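Aldehyde dehydrogenase (Listeria monocytogenes, PDB 3K9D) probably oxidises aldehydes, with NAD or NADP as electron acceptor. Local coordinates at residues Ile226-Leu240 with Ala266-Phe278. Sequence-based numbering, arbitrary orientation.
Sequences IERSANIPRAVKHIL and AVIAEFRKQGAHF
V236 lies over one face of the F271 ring, its CG2 standing 4.0 Å from the centroid of the six ring carbons of F271 in a CH-pi contact, almost on the ring normal. The rim of the same ring meets I239 CG2 and L240 CD2 in its plane, the latter 3.9 Å from F271 CE1, while I226 CD1 approaches obliquely and also meets V267 CG1 tip to tip. At the start of helix 232-243, I232 crosses V267 at about a right angle, with I232 CD1 3.7 Å from V267 CG2.

Along the more exposed side the contact turns polar. Q274, extended beyond CG (chi2 -164°), reaches back across V236 and donates from NE2 to P233 O at 2.8 Å, in the carbonyl plane and on a lone pair. P233 O thus takes a second donor besides K237 N of its own helix. The other amide hydrogen of Q274 goes to E270 OE2, 3.0 Å from NE2, on the anti lone pair, and these two bonds fix the rotation of the amide. E270 itself, bent at chi2 (59°), lays its carboxylate across P233.

Segments 232-240 and 266-273 of the two helices cross at -53° on the same side of the parallel sheet of this alpha/beta domain, where V257 and V259 of strand 256-260 underlie F271 and V267, and a Schellman motif at G275 turns the chain from helix 261-273 into strand 276-278, an outermost strand of the sheet within this chain.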
loop_
_atom_site.group_PDB
_atom_site.type_symbol
_atom_site.label_atom_id
_atom_site.label_comp_id
_atom_site.label_asym_id
_atom_site.label_seq_id
_atom_site.Cartn_x
_atom_site.Cartn_y
_atom_site.Cartn_z
ATOM N N ILE A 226 17.787 2.811 -28.073
ATOM C CA ILE A 226 18.906 3.668 -28.432
ATOM C C ILE A 226 18.355 4.574 -29.516
ATOM O O ILE A 226 18.238 4.173 -30.679
ATOM C CB ILE A 226 20.116 2.880 -28.973
ATOM C CG1 ILE A 226 20.538 1.769 -28.012
ATOM C CG2 ILE A 226 21.264 3.827 -29.276
ATOM C CD1 ILE A 226 21.682 0.874 -28.569
ATOM N N GLU A 227 17.972 5.781 -29.108
ATOM C CA GLU A 227 17.379 6.746 -29.993
ATOM C C GLU A 227 18.510 7.358 -30.826
ATOM O O GLU A 227 19.670 7.258 -30.439
ATOM C CB GLU A 227 16.595 7.767 -29.157
ATOM C CG GLU A 227 15.770 8.761 -29.948
ATOM C CD GLU A 227 16.526 10.039 -30.239
ATOM O OE1 GLU A 227 17.442 10.378 -29.457
ATOM O OE2 GLU A 227 16.205 10.694 -31.248
ATOM N N ARG A 228 18.183 7.953 -31.976
ATOM C CA ARG A 228 19.204 8.362 -32.946
ATOM C C ARG A 228 20.180 9.437 -32.459
ATOM O O ARG A 228 21.312 9.511 -32.940
ATOM C CB ARG A 228 18.573 8.739 -34.290
ATOM C CG ARG A 228 17.768 10.033 -34.299
ATOM C CD ARG A 228 17.244 10.314 -35.712
ATOM N NE ARG A 228 16.182 9.382 -36.082
ATOM C CZ ARG A 228 15.584 9.333 -37.272
ATOM N NH1 ARG A 228 15.949 10.149 -38.245
ATOM N NH2 ARG A 228 14.625 8.447 -37.499
ATOM N N SER A 229 19.767 10.248 -31.487
ATOM C CA SER A 229 20.669 11.249 -30.922
ATOM C C SER A 229 21.726 10.668 -29.966
ATOM O O SER A 229 22.616 11.401 -29.553
ATOM C CB SER A 229 19.891 12.376 -30.220
ATOM O OG SER A 229 19.430 11.959 -28.952
ATOM N N ALA A 230 21.630 9.371 -29.631
ATOM C CA ALA A 230 22.462 8.781 -28.578
ATOM C C ALA A 230 23.925 8.617 -28.945
ATOM O O ALA A 230 24.270 8.520 -30.104
ATOM C CB ALA A 230 21.903 7.438 -28.113
ATOM N N ASN A 231 24.760 8.583 -27.917
ATOM C CA ASN A 231 26.150 8.180 -28.013
ATOM C C ASN A 231 26.174 6.636 -28.043
ATOM O O ASN A 231 25.992 6.001 -27.013
ATOM C CB ASN A 231 26.871 8.724 -26.780
ATOM C CG ASN A 231 28.356 8.470 -26.796
ATOM O OD1 ASN A 231 28.809 7.338 -26.917
ATOM N ND2 ASN A 231 29.129 9.535 -26.623
ATOM N N ILE A 232 26.387 6.061 -29.224
ATOM C CA ILE A 232 26.319 4.603 -29.424
ATOM C C ILE A 232 27.369 3.837 -28.606
ATOM O O ILE A 232 27.019 2.905 -27.885
ATOM C CB ILE A 232 26.405 4.170 -30.940
ATOM C CG1 ILE A 232 25.487 5.010 -31.834
ATOM C CG2 ILE A 232 26.116 2.678 -31.107
ATOM C CD1 ILE A 232 24.031 4.849 -31.535
ATOM N N PRO A 233 28.678 4.215 -28.726
ATOM C CA PRO A 233 29.625 3.436 -27.920
ATOM C C PRO A 233 29.290 3.375 -26.417
ATOM O O PRO A 233 29.438 2.321 -25.802
ATOM C CB PRO A 233 30.966 4.170 -28.146
ATOM C CG PRO A 233 30.830 4.741 -29.522
ATOM C CD PRO A 233 29.394 5.229 -29.536
ATOM N N ARG A 234 28.830 4.480 -25.837
ATOM C CA ARG A 234 28.407 4.466 -24.431
ATOM C C ARG A 234 27.068 3.740 -24.208
ATOM O O ARG A 234 26.920 3.053 -23.206
ATOM C CB ARG A 234 28.338 5.883 -23.845
ATOM C CG ARG A 234 28.228 5.898 -22.315
ATOM C CD ARG A 234 28.423 7.301 -21.780
ATOM N NE ARG A 234 27.465 8.208 -22.406
ATOM C CZ ARG A 234 26.382 8.691 -21.810
ATOM N NH1 ARG A 234 26.117 8.387 -20.541
ATOM N NH2 ARG A 234 25.578 9.501 -22.486
ATOM N N ALA A 235 26.111 3.888 -25.133
ATOM C CA ALA A 235 24.832 3.169 -25.021
ATOM C C ALA A 235 25.065 1.665 -25.049
ATOM O O ALA A 235 24.501 0.946 -24.235
ATOM C CB ALA A 235 23.837 3.581 -26.116
ATOM N N VAL A 236 25.925 1.210 -25.959
ATOM C CA VAL A 236 26.316 -0.185 -26.030
ATOM C C VAL A 236 27.021 -0.653 -24.748
ATOM O O VAL A 236 26.689 -1.708 -24.223
ATOM C CB VAL A 236 27.157 -0.490 -27.312
ATOM C CG1 VAL A 236 27.656 -1.911 -27.303
ATOM C CG2 VAL A 236 26.311 -0.256 -28.575
ATOM N N LYS A 237 27.966 0.144 -24.241
ATOM C CA LYS A 237 28.728 -0.192 -23.018
ATOM C C LYS A 237 27.795 -0.325 -21.814
ATOM O O LYS A 237 27.923 -1.254 -21.032
ATOM C CB LYS A 237 29.794 0.875 -22.744
ATOM C CG LYS A 237 30.632 0.675 -21.493
ATOM C CD LYS A 237 31.343 1.970 -21.117
ATOM C CE LYS A 237 32.089 1.825 -19.794
ATOM N NZ LYS A 237 31.159 1.745 -18.614
ATOM N N HIS A 238 26.852 0.604 -21.690
ATOM C CA HIS A 238 25.854 0.552 -20.615
ATOM C C HIS A 238 24.982 -0.711 -20.677
ATOM O O HIS A 238 24.817 -1.394 -19.679
ATOM C CB HIS A 238 25.003 1.816 -20.600
ATOM C CG HIS A 238 25.707 3.019 -20.045
ATOM N ND1 HIS A 238 25.224 4.301 -20.201
ATOM C CD2 HIS A 238 26.848 3.134 -19.321
ATOM C CE1 HIS A 238 26.042 5.153 -19.611
ATOM N NE2 HIS A 238 27.032 4.472 -19.066
ATOM N N ILE A 239 24.467 -1.025 -21.857
ATOM C CA ILE A 239 23.592 -2.187 -22.056
ATOM C C ILE A 239 24.371 -3.472 -21.751
ATOM O O ILE A 239 23.849 -4.385 -21.120
ATOM C CB ILE A 239 23.006 -2.209 -23.499
ATOM C CG1 ILE A 239 22.062 -1.014 -23.705
ATOM C CG2 ILE A 239 22.280 -3.532 -23.798
ATOM C CD1 ILE A 239 21.591 -0.802 -25.131
ATOM N N LEU A 240 25.628 -3.525 -22.192
ATOM C CA LEU A 240 26.489 -4.666 -21.903
ATOM C C LEU A 240 26.865 -4.740 -20.430
ATOM O O LEU A 240 26.860 -5.827 -19.874
ATOM C CB LEU A 240 27.740 -4.687 -22.799
ATOM C CG LEU A 240 27.447 -4.798 -24.299
ATOM C CD1 LEU A 240 28.750 -4.815 -25.066
ATOM C CD2 LEU A 240 26.635 -6.053 -24.609
ATOM N N ALA A 266 24.913 1.149 -37.594
ATOM C CA ALA A 266 25.887 1.696 -36.646
ATOM C C ALA A 266 25.829 1.012 -35.279
ATOM O O ALA A 266 26.869 0.718 -34.675
ATOM C CB ALA A 266 25.688 3.199 -36.504
ATOM N N VAL A 267 24.607 0.746 -34.810
ATOM C CA VAL A 267 24.374 0.066 -33.538
ATOM C C VAL A 267 24.838 -1.405 -33.556
ATOM O O VAL A 267 25.515 -1.866 -32.623
ATOM C CB VAL A 267 22.879 0.187 -33.081
ATOM C CG1 VAL A 267 22.610 -0.711 -31.895
ATOM C CG2 VAL A 267 22.571 1.645 -32.692
ATOM N N ILE A 268 24.481 -2.126 -34.611
ATOM C CA ILE A 268 24.914 -3.523 -34.767
ATOM C C ILE A 268 26.447 -3.608 -34.801
ATOM O O ILE A 268 27.026 -4.379 -34.037
ATOM C CB ILE A 268 24.243 -4.212 -35.993
ATOM C CG1 ILE A 268 22.725 -4.299 -35.751
ATOM C CG2 ILE A 268 24.861 -5.594 -36.261
ATOM C CD1 ILE A 268 21.967 -5.153 -36.706
ATOM N N ALA A 269 27.087 -2.761 -35.615
ATOM C CA ALA A 269 28.559 -2.699 -35.690
ATOM C C ALA A 269 29.248 -2.450 -34.336
ATOM O O ALA A 269 30.242 -3.097 -34.005
ATOM C CB ALA A 269 29.000 -1.670 -36.730
ATOM N N GLU A 270 28.695 -1.532 -33.547
ATOM C CA GLU A 270 29.219 -1.244 -32.223
ATOM C C GLU A 270 28.989 -2.378 -31.231
ATOM O O GLU A 270 29.901 -2.713 -30.452
ATOM C CB GLU A 270 28.655 0.076 -31.699
ATOM C CG GLU A 270 29.334 0.646 -30.448
ATOM C CD GLU A 270 30.823 0.918 -30.600
ATOM O OE1 GLU A 270 31.289 1.164 -31.728
ATOM O OE2 GLU A 270 31.535 0.859 -29.571
ATOM N N PHE A 271 27.781 -2.962 -31.251
ATOM C CA PHE A 271 27.477 -4.118 -30.404
ATOM C C PHE A 271 28.507 -5.214 -30.690
ATOM O O PHE A 271 29.088 -5.778 -29.764
ATOM C CB PHE A 271 26.018 -4.611 -30.580
ATOM C CG PHE A 271 25.064 -4.123 -29.492
ATOM C CD1 PHE A 271 25.226 -4.530 -28.164
ATOM C CD2 PHE A 271 24.019 -3.258 -29.798
ATOM C CE1 PHE A 271 24.357 -4.080 -27.147
ATOM C CE2 PHE A 271 23.134 -2.808 -28.801
ATOM C CZ PHE A 271 23.308 -3.229 -27.467
ATOM N N ARG A 272 28.760 -5.461 -31.976
ATOM C CA ARG A 272 29.827 -6.394 -32.412
ATOM C C ARG A 272 31.240 -6.091 -31.922
ATOM O O ARG A 272 31.920 -6.982 -31.402
ATOM C CB ARG A 272 29.830 -6.541 -33.927
ATOM C CG ARG A 272 28.840 -7.553 -34.389
ATOM C CD ARG A 272 28.696 -7.584 -35.900
ATOM N NE ARG A 272 27.778 -8.655 -36.255
ATOM C CZ ARG A 272 27.005 -8.680 -37.335
ATOM N NH1 ARG A 272 27.016 -7.683 -38.205
ATOM N NH2 ARG A 272 26.214 -9.720 -37.542
ATOM N N LYS A 273 31.672 -4.842 -32.096
ATOM C CA LYS A 273 32.963 -4.339 -31.596
ATOM C C LYS A 273 33.175 -4.591 -30.095
ATOM O O LYS A 273 34.282 -4.941 -29.648
ATOM C CB LYS A 273 33.073 -2.828 -31.885
ATOM C CG LYS A 273 34.501 -2.289 -31.890
ATOM C CD LYS A 273 34.557 -0.791 -31.755
ATOM C CE LYS A 273 35.979 -0.397 -31.355
ATOM N NZ LYS A 273 36.135 0.990 -30.844
ATOM N N GLN A 274 32.104 -4.443 -29.321
ATOM C CA GLN A 274 32.178 -4.556 -27.868
ATOM C C GLN A 274 31.855 -5.958 -27.326
ATOM O O GLN A 274 31.761 -6.157 -26.110
ATOM C CB GLN A 274 31.254 -3.517 -27.231
ATOM C CG GLN A 274 31.749 -2.086 -27.340
ATOM C CD GLN A 274 31.021 -1.136 -26.388
ATOM O OE1 GLN A 274 30.870 -1.419 -25.204
ATOM N NE2 GLN A 274 30.607 0.002 -26.899
ATOM N N GLY A 275 31.665 -6.916 -28.227
ATOM C CA GLY A 275 31.622 -8.340 -27.849
ATOM C C GLY A 275 30.306 -9.080 -28.003
ATOM O O GLY A 275 30.214 -10.257 -27.648
ATOM N N ALA A 276 29.285 -8.401 -28.526
ATOM C CA ALA A 276 27.984 -9.034 -28.780
ATOM C C ALA A 276 27.988 -9.928 -30.023
ATOM O O ALA A 276 28.598 -9.601 -31.052
ATOM C CB ALA A 276 26.898 -7.987 -28.886
ATOM N N HIS A 277 27.308 -11.067 -29.894
ATOM C CA HIS A 277 27.135 -12.027 -30.961
ATOM C C HIS A 277 25.689 -12.115 -31.410
ATOM O O HIS A 277 24.804 -12.508 -30.645
ATOM C CB HIS A 277 27.604 -13.415 -30.521
ATOM C CG HIS A 277 27.659 -14.411 -31.635
ATOM N ND1 HIS A 277 28.459 -14.242 -32.746
ATOM C CD2 HIS A 277 27.037 -15.603 -31.799
ATOM C CE1 HIS A 277 28.320 -15.281 -33.549
ATOM N NE2 HIS A 277 27.475 -16.129 -32.989
ATOM N N PHE A 278 25.474 -11.754 -32.670
ATOM C CA PHE A 278 24.171 -11.775 -33.297
ATOM C C PHE A 278 23.916 -13.161 -33.869
ATOM O O PHE A 278 24.739 -13.715 -34.613
ATOM C CB PHE A 278 24.090 -10.703 -34.385
ATOM C CG PHE A 278 23.949 -9.309 -33.844
ATOM C CD1 PHE A 278 22.691 -8.734 -33.704
ATOM C CD2 PHE A 278 25.067 -8.575 -33.460
ATOM C CE1 PHE A 278 22.551 -7.447 -33.199
ATOM C CE2 PHE A 278 24.939 -7.293 -32.952
ATOM C CZ PHE A 278 23.676 -6.727 -32.824
#